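PDB 3IMK: putative molybdenum carrier protein from Syntrophus aciditrophicus SB, which is of unproven function but may bind or carry a small ligand, possibly molybdenum, on a SLOG-type fold. Local coordinates for residues T77-H82 / A90-F95; I106-I111 / M150-V155. All coordinates share one frame; numbering follows the deposited sequence. Where two conformers were deposited one is given.

How the contacts relate
Contacts 1 and 2 lie on opposite faces of one parallel sheet, with centres about 14 Å apart. Strands 76-81 and 103-107 are neighbours in it and join them: probable backbone hydrogen bonds run from Ile106 N to Ile79 O (2.9 Å) and from Leu108 N to Ser81 O (2.8 Å). Contact 1 packs helix 87-98 on one face; contact 2 packs helix 145-157 on the other. A bound glycerol, probably from the crystallisation liquor, lies about 4 Å from the Thr92 side chain, and one lies about 5 Å from that of Ile106. Helix 63-72, which touches Thr77 and Thr92, also supplies Lys69 and Leu72 to the pocket of a bound polyether.

Contact 1: T77-H82 / A90-F95; sequences TLIISH and ALTEFF
The hydroxyls of Thr77 and Thr92, two residues that touch across the contact, are used separately: Thr77 OG1 bonds to Asn133 ND2, and Thr92 OG1 bonds to Gly88 O one turn back in its own helix. The contact itself is apolar. Thr77 CG2 meets Thr92 CG2 at 3.6 Å, methyl against methyl. Threonine suits both places because one short branch can be polar and the other apolar. Ile79, the other residue of strand 77-81 to touch helix 90-95, reaches farther. Its extended chain (chi2 175°) carries CD1 to the helix surface, 3.6 Å from both N and CB of Glu93 and 3.8 Å from Thr92 CG2, so this methyl lies against the backbone as well as side chains. Glu93 adds only the aliphatic start of its chain here, CB receiving Ile79 CD1, while its side chain also touches His105. The segment axes approach to 9.5 Å and run nearly antiparallel, at 156°, as expected where the helix of a beta-alpha-beta crossover returns over its own first strand in a Rossmann-like fold.

Contact 2: I106-I111 / M150-V155; sequences IDLDRI and MDLLEV
Ile106, near the end of strand 103-107, meets Leu152 of helix 150-155 through methyl groups: Ile106 CG2 lies 4.2 Å from Leu152 CD2, the two side chains running at a slant to each other. Leu152 swings CG anti to its own N (chi1 176°), which carries CD2 to Ile106 CG2. A beta-branched residue fits well on an extended strand, and a leucine on a helix gives the length needed to span the gap, since even the nearest CA atoms, those of Leu108 and Leu152, are 9.3 Å apart. Asp107, the last residue of the strand, starts an Asx turn, and its OD1 also takes Gly83 N. Next in sequence, Leu108 brings CD1 to 4.4 Å from Leu152 CD2, a looser touch. One methyl of Leu152 thus serves both hydrophobic partners. Asp109 N completes the Asx turn, donating to Asp107 OD1 at 2.9 Å (N-H...O 152°); it comes from the anti side of the carboxylate, 33° out of its plane. Two backbone N-H groups, those of Gly83 and Asp109, therefore hold the carboxylate in place. The turn is reinforced by a backbone bond from Arg110 N to Asp107 O at 2.8 Å. Around the contact, Leu152 also packs on Ile80 of strand 76-81 and on Ala116 of helix 113-126, which touches Ile106 too, while helix 19-29 meets helix 145-157 through Phe26, against which Leu153 and Glu154 rest.

Contact 1: T77-H82 / A90-F95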
loop_
_atom_site.group_PDB
_atom_site.type_symbol
_atom_site.label_atom_id
_atom_site.label_comp_id
_atom_site.label_asym_id
_atom_site.label_seq_id
_atom_site.Cartn_x
_atom_site.Cartn_y
_atom_site.Cartn_z
ATOM N N THR A 77 -1.308 -1.985 -7.393
ATOM C CA THR A 77 -0.514 -1.335 -6.354
ATOM C C THR A 77 -0.733 0.181 -6.356
ATOM O O THR A 77 -0.560 0.864 -7.381
ATOM C CB THR A 77 0.994 -1.671 -6.542
ATOM O OG1 THR A 77 1.224 -3.081 -6.363
ATOM C CG2 THR A 77 1.857 -0.931 -5.540
ATOM N N LEU A 78 -1.117 0.666 -5.185
ATOM C CA LEU A 78 -1.283 2.079 -4.910
ATOM C C LEU A 78 -0.026 2.510 -4.144
ATOM O O LEU A 78 0.256 1.915 -3.100
ATOM C CB LEU A 78 -2.519 2.322 -4.051
ATOM C CG LEU A 78 -2.713 3.726 -3.459
ATOM C CD1 LEU A 78 -2.846 4.790 -4.578
ATOM C CD2 LEU A 78 -3.968 3.744 -2.583
ATOM N N ILE A 79 0.710 3.520 -4.629
ATOM C CA ILE A 79 1.935 4.021 -3.978
ATOM C C ILE A 79 1.628 5.455 -3.508
ATOM O O ILE A 79 1.224 6.282 -4.303
ATOM C CB ILE A 79 3.187 4.021 -4.899
ATOM C CG1 ILE A 79 3.339 2.647 -5.589
ATOM C CG2 ILE A 79 4.411 4.355 -4.045
ATOM C CD1 ILE A 79 4.463 2.545 -6.622
ATOM N N ILE A 80 1.800 5.724 -2.225
ATOM C CA ILE A 80 1.507 7.023 -1.640
ATOM C C ILE A 80 2.820 7.650 -1.135
ATOM O O ILE A 80 3.544 7.017 -0.386
ATOM C CB ILE A 80 0.494 6.866 -0.483
ATOM C CG1 ILE A 80 -0.731 6.063 -0.925
ATOM C CG2 ILE A 80 0.108 8.271 0.042
ATOM C CD1 ILE A 80 -1.619 5.539 0.238
ATOM N N SER A 81 3.076 8.918 -1.484
ATOM C CA SER A 81 4.261 9.631 -1.051
ATOM C C SER A 81 3.987 11.114 -0.930
ATOM O O SER A 81 2.928 11.609 -1.343
ATOM C CB SER A 81 5.394 9.458 -2.062
ATOM O OG SER A 81 5.158 10.185 -3.238
ATOM N N HIS A 82 4.986 11.796 -0.393
ATOM C CA HIS A 82 5.164 13.242 -0.557
ATOM C C HIS A 82 6.405 13.458 -1.368
ATOM O O HIS A 82 7.511 13.198 -0.882
ATOM C CB HIS A 82 5.256 13.974 0.789
ATOM C CG HIS A 82 4.019 13.871 1.628
ATOM N ND1 HIS A 82 3.966 13.088 2.762
ATOM C CD2 HIS A 82 2.797 14.451 1.509
ATOM C CE1 HIS A 82 2.769 13.209 3.314
ATOM N NE2 HIS A 82 2.030 14.013 2.562
ATOM N N ALA A 90 10.164 3.641 -5.212
ATOM C CA ALA A 90 10.482 3.685 -6.637
ATOM C C ALA A 90 10.628 2.260 -7.206
ATOM O O ALA A 90 10.233 2.003 -8.342
ATOM C CB ALA A 90 11.747 4.508 -6.898
ATOM N N LEU A 91 11.217 1.369 -6.412
ATOM C CA LEU A 91 11.386 -0.051 -6.802
ATOM C C LEU A 91 10.018 -0.698 -6.956
ATOM O O LEU A 91 9.801 -1.488 -7.872
ATOM C CB LEU A 91 12.166 -0.810 -5.740
ATOM C CG LEU A 91 12.533 -2.251 -6.091
ATOM C CD1 LEU A 91 13.386 -2.337 -7.366
ATOM C CD2 LEU A 91 13.208 -2.917 -4.874
ATOM N N THR A 92 9.100 -0.376 -6.044
ATOM C CA THR A 92 7.724 -0.908 -6.142
ATOM C C THR A 92 7.145 -0.597 -7.519
ATOM O O THR A 92 6.568 -1.441 -8.163
ATOM C CB THR A 92 6.824 -0.337 -5.019
ATOM O OG1 THR A 92 7.371 -0.657 -3.747
ATOM C CG2 THR A 92 5.388 -0.816 -5.123
ATOM N N GLU A 93 7.234 0.678 -7.899
ATOM C CA GLU A 93 6.727 1.157 -9.179
ATOM C C GLU A 93 7.413 0.432 -10.356
ATOM O O GLU A 93 6.761 0.053 -11.326
ATOM C CB GLU A 93 6.911 2.697 -9.270
ATOM C CG GLU A 93 6.343 3.300 -10.529
ATOM C CD GLU A 93 6.525 4.814 -10.576
ATOM O OE1 GLU A 93 7.693 5.229 -10.563
ATOM O OE2 GLU A 93 5.496 5.521 -10.613
ATOM N N PHE A 94 8.733 0.276 -10.261
ATOM C CA PHE A 94 9.497 -0.463 -11.274
ATOM C C PHE A 94 8.939 -1.881 -11.407
ATOM O O PHE A 94 8.728 -2.366 -12.537
ATOM C CB PHE A 94 10.994 -0.494 -10.889
ATOM C CG PHE A 94 11.836 -1.417 -11.740
ATOM C CD1 PHE A 94 12.283 -0.989 -12.964
ATOM C CD2 PHE A 94 12.126 -2.707 -11.333
ATOM C CE1 PHE A 94 13.049 -1.817 -13.775
ATOM C CE2 PHE A 94 12.876 -3.535 -12.143
ATOM C CZ PHE A 94 13.332 -3.075 -13.357
ATOM N N PHE A 95 8.734 -2.588 -10.295
ATOM C CA PHE A 95 8.227 -3.967 -10.371
ATOM C C PHE A 95 6.816 -3.998 -10.997
ATOM O O PHE A 95 6.505 -4.863 -11.825
ATOM C CB PHE A 95 8.163 -4.638 -8.993
ATOM C CG PHE A 95 9.507 -5.025 -8.391
ATOM C CD1 PHE A 95 10.460 -5.694 -9.135
ATOM C CD2 PHE A 95 9.765 -4.780 -7.043
ATOM C CE1 PHE A 95 11.681 -6.081 -8.556
ATOM C CE2 PHE A 95 10.952 -5.174 -6.484
ATOM C CZ PHE A 95 11.894 -5.796 -7.218
#

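Contact 2: I106-I111 / M150-V155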
loop_
_atom_site.group_PDB
_atom_site.type_symbol
_atom_site.label_atom_id
_atom_site.label_comp_id
_atom_site.label_asym_id
_atom_site.label_seq_id
_atom_site.Cartn_x
_atom_site.Cartn_y
_atom_site.Cartn_z
ATOM N N ILE A 106 0.118 8.278 -6.030
ATOM C CA ILE A 106 -0.433 9.517 -5.489
ATOM C C ILE A 106 0.691 10.254 -4.768
ATOM O O ILE A 106 1.204 9.782 -3.758
ATOM C CB ILE A 106 -1.606 9.248 -4.546
ATOM C CG1 ILE A 106 -2.769 8.629 -5.309
ATOM C CG2 ILE A 106 -2.053 10.523 -3.803
ATOM C CD1 ILE A 106 -3.361 9.495 -6.491
ATOM N N ASP A 107 1.021 11.452 -5.254
ATOM C CA ASP A 107 1.996 12.344 -4.647
ATOM C C ASP A 107 1.172 13.433 -3.913
ATOM O O ASP A 107 0.616 14.331 -4.527
ATOM C CB ASP A 107 2.923 12.939 -5.710
ATOM C CG ASP A 107 3.951 13.883 -5.135
ATOM O OD1 ASP A 107 3.856 14.285 -3.945
ATOM O OD2 ASP A 107 4.916 14.220 -5.853
ATOM N N LEU A 108 1.110 13.312 -2.591
ATOM C CA LEU A 108 0.298 14.190 -1.763
ATOM C C LEU A 108 0.936 15.545 -1.558
ATOM O O LEU A 108 0.346 16.369 -0.858
ATOM C CB LEU A 108 -0.054 13.497 -0.436
ATOM C CG LEU A 108 -1.040 12.355 -0.548
ATOM C CD1 LEU A 108 -1.251 11.689 0.812
ATOM C CD2 LEU A 108 -2.377 12.758 -1.142
ATOM N N ASP A 109 2.069 15.816 -2.215
ATOM C CA ASP A 109 2.506 17.215 -2.394
ATOM C C ASP A 109 1.905 17.883 -3.640
ATOM O O ASP A 109 2.012 19.110 -3.790
ATOM C CB ASP A 109 4.031 17.345 -2.471
ATOM C CG ASP A 109 4.723 17.174 -1.137
ATOM O OD1 ASP A 109 4.072 17.120 -0.061
ATOM O OD2 ASP A 109 5.984 17.092 -1.142
ATOM N N ARG A 110 1.314 17.085 -4.532
ATOM C CA ARG A 110 0.832 17.592 -5.810
ATOM C C ARG A 110 -0.681 17.584 -5.929
ATOM O O ARG A 110 -1.235 18.301 -6.766
ATOM C CB ARG A 110 1.418 16.765 -6.963
ATOM C CG ARG A 110 2.937 16.756 -7.020
ATOM C CD ARG A 110 3.525 17.820 -7.872
ATOM N NE ARG A 110 3.267 19.165 -7.365
ATOM C CZ ARG A 110 3.998 19.798 -6.440
ATOM N NH1 ARG A 110 5.077 19.231 -5.893
ATOM N NH2 ARG A 110 3.641 21.025 -6.058
ATOM N N ILE A 111 -1.347 16.770 -5.118
ATOM C CA ILE A 111 -2.807 16.610 -5.187
ATOM C C ILE A 111 -3.337 16.579 -3.754
ATOM O O ILE A 111 -2.718 15.967 -2.876
ATOM C CB ILE A 111 -3.158 15.307 -5.981
ATOM C CG1 ILE A 111 -4.646 15.255 -6.304
ATOM C CG2 ILE A 111 -2.647 14.058 -5.297
ATOM C CD1 ILE A 111 -5.004 14.106 -7.310
HETATM N N MSE A 150 -3.610 7.152 6.259
HETATM C CA MSE A 150 -4.890 6.930 6.957
HETATM C C MSE A 150 -5.973 7.873 6.445
HETATM O O MSE A 150 -7.098 7.449 6.191
HETATM C CB MSE A 150 -4.738 7.052 8.487
HETATM C CG MSE A 150 -3.783 6.044 9.125
HETATM SE SE MSE A 150 -4.518 4.281 9.142
HETATM C CE MSE A 150 -5.970 4.403 10.446
ATOM N N ASP A 151 -5.630 9.156 6.345
ATOM C CA ASP A 151 -6.601 10.189 6.007
ATOM C C ASP A 151 -7.077 9.975 4.565
ATOM O O ASP A 151 -8.261 10.101 4.281
ATOM C CB ASP A 151 -5.978 11.587 6.156
ATOM C CG ASP A 151 -5.688 11.992 7.576
ATOM O OD1 ASP A 151 -6.183 11.331 8.506
ATOM O OD2 ASP A 151 -4.940 13.015 7.757
ATOM N N LEU A 152 -6.155 9.630 3.668
ATOM C CA LEU A 152 -6.505 9.364 2.277
ATOM C C LEU A 152 -7.464 8.164 2.160
ATOM O O LEU A 152 -8.470 8.195 1.434
ATOM C CB LEU A 152 -5.219 9.124 1.448
ATOM C CG LEU A 152 -5.410 8.733 -0.024
ATOM C CD1 LEU A 152 -6.242 9.784 -0.762
ATOM C CD2 LEU A 152 -4.029 8.592 -0.651
ATOM N N LEU A 153 -7.105 7.064 2.817
ATOM C CA LEU A 153 -7.942 5.868 2.750
ATOM C C LEU A 153 -9.326 6.114 3.351
ATOM O O LEU A 153 -10.336 5.563 2.861
ATOM C CB LEU A 153 -7.216 4.674 3.392
ATOM C CG LEU A 153 -5.962 4.202 2.649
ATOM C CD1 LEU A 153 -5.239 3.092 3.458
ATOM C CD2 LEU A 153 -6.248 3.764 1.232
ATOM N N GLU A 154 -9.381 6.933 4.392
ATOM C CA GLU A 154 -10.676 7.289 4.957
ATOM C C GLU A 154 -11.582 7.974 3.941
ATOM O O GLU A 154 -12.777 7.702 3.884
ATOM C CB GLU A 154 -10.522 8.111 6.215
ATOM C CG GLU A 154 -9.999 7.262 7.398
ATOM C CD GLU A 154 -11.078 6.350 8.098
ATOM O OE1 GLU A 154 -12.308 6.591 7.937
ATOM O OE2 GLU A 154 -10.645 5.434 8.858
ATOM N N VAL A 155 -11.029 8.881 3.152
ATOM C CA VAL A 155 -11.865 9.557 2.132
ATOM C C VAL A 155 -12.227 8.591 1.022
ATOM O O VAL A 155 -13.372 8.571 0.557
ATOM C CB VAL A 155 -11.174 10.844 1.555
ATOM C CG1 VAL A 155 -12.050 11.488 0.463
ATOM C CG2 VAL A 155 -10.824 11.842 2.690
#